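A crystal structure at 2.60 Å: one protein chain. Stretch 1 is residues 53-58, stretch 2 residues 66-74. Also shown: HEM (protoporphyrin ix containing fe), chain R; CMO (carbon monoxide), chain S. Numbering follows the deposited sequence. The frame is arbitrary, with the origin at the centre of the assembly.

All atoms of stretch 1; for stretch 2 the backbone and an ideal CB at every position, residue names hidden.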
# COMPACT_ATOMS: atom_id res chain seq x y z
N LEU C 53 -44.24 23.57 21.73
CA LEU C 53 -43.05 24.34 22.10
C LEU C 53 -42.44 25.08 20.91
O LEU C 53 -41.84 26.15 21.08
CB LEU C 53 -42.01 23.43 22.76
CG LEU C 53 -42.50 22.66 24.00
CD1 LEU C 53 -41.62 21.45 24.27
CD2 LEU C 53 -42.54 23.57 25.21
N PHE C 54 -42.62 24.52 19.72
CA PHE C 54 -42.05 25.08 18.49
C PHE C 54 -43.08 25.78 17.57
O PHE C 54 -42.82 25.97 16.37
CB PHE C 54 -41.27 24.00 17.74
CG PHE C 54 -40.00 23.56 18.43
CD1 PHE C 54 -39.87 22.27 18.93
CD2 PHE C 54 -38.94 24.44 18.59
CE1 PHE C 54 -38.71 21.86 19.57
CE2 PHE C 54 -37.79 24.03 19.23
CZ PHE C 54 -37.67 22.74 19.72
N LYS C 55 -44.22 26.18 18.12
CA LYS C 55 -45.26 26.89 17.35
C LYS C 55 -44.73 28.23 16.83
O LYS C 55 -44.96 28.59 15.67
CB LYS C 55 -46.50 27.10 18.22
CG LYS C 55 -47.66 27.83 17.55
CD LYS C 55 -48.89 27.88 18.47
CE LYS C 55 -49.94 28.86 17.95
NZ LYS C 55 -50.41 28.54 16.56
N ARG C 56 -44.02 28.94 17.70
CA ARG C 56 -43.45 30.25 17.38
C ARG C 56 -42.52 30.17 16.16
O ARG C 56 -42.34 31.16 15.44
CB ARG C 56 -42.70 30.80 18.61
CG ARG C 56 -42.59 32.33 18.70
CD ARG C 56 -41.51 32.97 17.82
NE ARG C 56 -40.14 32.83 18.33
CZ ARG C 56 -39.03 33.03 17.61
NH1 ARG C 56 -39.12 33.35 16.32
NH2 ARG C 56 -37.83 32.90 18.16
N VAL C 57 -41.94 28.99 15.91
CA VAL C 57 -41.03 28.84 14.77
C VAL C 57 -41.62 28.06 13.60
O VAL C 57 -40.91 27.74 12.64
CB VAL C 57 -39.64 28.27 15.16
CG1 VAL C 57 -38.83 29.30 15.94
CG2 VAL C 57 -39.78 26.96 15.95
N ASP C 58 -42.92 27.77 13.68
CA ASP C 58 -43.68 27.18 12.58
C ASP C 58 -43.20 25.76 12.22
O ASP C 58 -43.02 25.43 11.04
CB ASP C 58 -43.64 28.12 11.36
CG ASP C 58 -44.71 27.80 10.33
OD1 ASP C 58 -45.78 27.27 10.71
OD2 ASP C 58 -44.57 28.05 9.11
N UNK C 66 -39.29 29.91 8.33
CA UNK C 66 -39.29 30.06 9.78
C UNK C 66 -38.56 28.92 10.48
O UNK C 66 -37.57 29.14 11.19
CB UNK C 66 -40.73 30.15 10.30
N UNK C 67 -39.06 27.70 10.27
CA UNK C 67 -38.49 26.53 10.92
C UNK C 67 -37.05 26.29 10.46
O UNK C 67 -36.19 25.92 11.26
CB UNK C 67 -39.35 25.30 10.64
N UNK C 68 -36.80 26.53 9.17
CA UNK C 68 -35.47 26.43 8.60
C UNK C 68 -34.45 27.28 9.36
O UNK C 68 -33.40 26.77 9.76
CB UNK C 68 -35.50 26.85 7.13
N UNK C 69 -34.75 28.57 9.55
CA UNK C 69 -33.87 29.46 10.30
C UNK C 69 -33.60 28.91 11.70
O UNK C 69 -32.46 28.90 12.18
CB UNK C 69 -34.48 30.86 10.39
N UNK C 70 -34.66 28.43 12.33
CA UNK C 70 -34.54 27.88 13.65
C UNK C 70 -33.61 26.66 13.67
O UNK C 70 -32.80 26.51 14.59
CB UNK C 70 -35.93 27.51 14.18
N UNK C 71 -33.73 25.80 12.67
CA UNK C 71 -32.91 24.60 12.60
C UNK C 71 -31.44 24.98 12.46
O UNK C 71 -30.58 24.34 13.07
CB UNK C 71 -33.35 23.71 11.43
N UNK C 72 -31.16 26.01 11.67
CA UNK C 72 -29.82 26.58 11.57
C UNK C 72 -29.36 27.06 12.94
O UNK C 72 -28.20 26.89 13.32
CB UNK C 72 -29.79 27.73 10.56
N UNK C 73 -30.29 27.67 13.67
CA UNK C 73 -30.01 28.25 14.97
C UNK C 73 -29.58 27.19 15.99
O UNK C 73 -28.54 27.36 16.63
CB UNK C 73 -31.24 29.00 15.48
N UNK C 74 -30.36 26.12 16.13
CA UNK C 74 -30.00 25.03 17.04
C UNK C 74 -28.72 24.32 16.61
O UNK C 74 -27.89 23.94 17.45
CB UNK C 74 -31.15 24.02 17.13
CHA HEM R . -34.38 27.82 20.89
CHB HEM R . -30.01 25.59 20.95
CHC HEM R . -32.09 21.40 22.34
CHD HEM R . -36.40 23.73 22.63
C1A HEM R . -32.94 27.56 20.72
C2A HEM R . -32.08 28.54 20.22
C3A HEM R . -30.76 27.92 20.22
C4A HEM R . -31.07 26.58 20.75
CMA HEM R . -29.43 28.49 19.79
CAA HEM R . -32.43 29.94 19.78
CBA HEM R . -32.10 30.93 20.88
CGA HEM R . -32.43 32.30 20.36
O1A HEM R . -31.60 32.88 19.63
O2A HEM R . -33.53 32.81 20.68
C1B HEM R . -30.20 24.20 21.34
C2B HEM R . -29.13 23.32 21.36
C3B HEM R . -29.77 22.17 21.72
C4B HEM R . -31.11 22.42 21.93
CMB HEM R . -27.67 23.54 21.05
CAB HEM R . -29.12 21.02 21.92
CBB HEM R . -28.19 20.02 21.96
C1C HEM R . -33.52 21.69 22.53
C2C HEM R . -34.41 20.70 22.92
C3C HEM R . -35.59 21.38 23.00
C4C HEM R . -35.36 22.69 22.64
CMC HEM R . -34.14 19.24 23.21
CAC HEM R . -36.91 20.78 23.34
CBC HEM R . -37.67 20.95 24.50
C1D HEM R . -36.24 25.12 22.16
C2D HEM R . -37.33 25.98 22.06
C3D HEM R . -36.81 27.16 21.58
C4D HEM R . -35.37 26.86 21.42
CMD HEM R . -38.77 25.68 22.42
CAD HEM R . -37.53 28.44 21.27
CBD HEM R . -38.06 28.33 19.85
CGD HEM R . -38.67 29.67 19.52
O1D HEM R . -39.88 29.86 19.77
O2D HEM R . -37.92 30.52 19.01
NA HEM R . -32.36 26.37 21.07
NB HEM R . -31.43 23.71 21.68
NC HEM R . -34.06 22.93 22.36
ND HEM R . -35.03 25.60 21.78
FE HEM R . -33.22 24.67 21.76
C CMO S . -33.74 24.09 19.55
O CMO S . -34.07 23.33 18.65

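Position 66 opens the visible part of the helix, and its CA-to-CB bond points toward stretch 1. The ideal CB lies 3.4 Å from Val57 O and 3.7 Å from Asp58 CB. The start of the side chain is therefore confined, and a long flexible chain that can turn aside would suit, as would a small one. The deposited residue is Lys66. Its CB packs against Asp58 CB at 3.7 Å, its CD passes 4.0 Å from Arg56 O, and its end leads away.

Position 67 has a sideways CB, with the ideal CB 3.5 Å from Val57 O. Its CA is 5.2 Å from Val57 CA, the closest CA pair of the two stretches. Val57 CG2 and Phe54 CB offer an apolar surface, so an aliphatic or aromatic residue would fit. It is Phe67. Its CD1 lies 3.9 Å from Val57 CG2, and its CE1 lies 4.5 Å from Phe54 CB. Val57 O is 3.0 Å from Phe67 N, but the angle is too poor for a hydrogen bond.

Position 68 points away from stretch 1, which sets no demand; it is Ser68. Position 69 is out of reach, and many residues would serve. It is Ala69.

Position 70 points toward stretch 1. Its ideal CB is 3.8 Å from Val57 CG1. The carbon monoxide lies near enough for a longer side chain that bends to reach it. Such a chain must pass Val57 and the Phe54 ring, and one with a polar tip could meet the ligand. A flat ring, a glutamine or a plain apolar chain are all reasonable. The deposited residue is His70, with chi1 t. Val57 CG2 sits over one face of the ring, 4.0 Å from its centroid, in a CH-pi contact. His70 NE2 approaches Phe54 CE2 to 3.1 Å, and the two rings meet obliquely at 60°. NE2 also donates a weak hydrogen bond to CMO O at 3.1 Å.

Positions 71 and 72 are out of reach of stretch 1, which does not select between residues there. They are Ala71 and Leu72.

Position 73 points toward stretch 1, but nothing of it lies within 5.5 Å of the ideal CB. Only a longer chain could make contact. Arg56 is positive, but its NH2 already lies 2.5 Å from HEM O2D of a propionate, so the charge at 73 is not settled; a long polar, basic or apolar chain could serve. It is Arg73: NH2 lies 4.0 Å from Val57 CG1 and 4.3 Å from Arg56 NH2, a pair of like charges. Its NH1 is hydrogen-bonded elsewhere in the structure.

Position 74 also points toward stretch 1 without touching it. The heme and carbon monoxide lie nearby, so an apolar chain would suit. Ile74 places CD1 3.1 Å from CMO O.

Stretch 2 66-74: KFSAHALRI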
# COMPACT_ATOMS: atom_id res chain seq x y z
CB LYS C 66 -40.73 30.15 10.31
CG LYS C 66 -41.32 31.55 10.35
CD LYS C 66 -41.22 32.14 11.76
CE LYS C 66 -41.67 33.60 11.82
NZ LYS C 66 -43.07 33.81 11.29
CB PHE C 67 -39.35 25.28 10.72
CG PHE C 67 -39.04 24.18 11.69
CD1 PHE C 67 -39.18 24.40 13.07
CD2 PHE C 67 -38.59 22.95 11.26
CE1 PHE C 67 -38.87 23.40 13.99
CE2 PHE C 67 -38.29 21.94 12.17
CZ PHE C 67 -38.43 22.17 13.54
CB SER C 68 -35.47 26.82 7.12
OG SER C 68 -36.01 25.78 6.33
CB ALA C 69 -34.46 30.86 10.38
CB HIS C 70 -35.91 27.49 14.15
CG HIS C 70 -35.88 26.75 15.44
ND1 HIS C 70 -35.65 27.38 16.65
CD2 HIS C 70 -36.03 25.44 15.71
CE1 HIS C 70 -35.68 26.48 17.61
NE2 HIS C 70 -35.91 25.29 17.07
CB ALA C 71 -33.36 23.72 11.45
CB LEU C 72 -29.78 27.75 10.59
CG LEU C 72 -29.85 27.40 9.11
CD1 LEU C 72 -30.11 28.64 8.28
CD2 LEU C 72 -28.56 26.71 8.65
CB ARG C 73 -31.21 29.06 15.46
CG ARG C 73 -30.84 30.46 15.92
CD ARG C 73 -31.76 31.55 15.39
NE ARG C 73 -33.16 31.22 15.62
CZ ARG C 73 -34.16 31.52 14.80
NH1 ARG C 73 -33.94 32.17 13.66
NH2 ARG C 73 -35.40 31.15 15.12
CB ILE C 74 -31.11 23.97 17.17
CG1 ILE C 74 -30.59 22.79 18.00
CG2 ILE C 74 -31.59 23.50 15.79
CD1 ILE C 74 -31.53 21.56 18.11
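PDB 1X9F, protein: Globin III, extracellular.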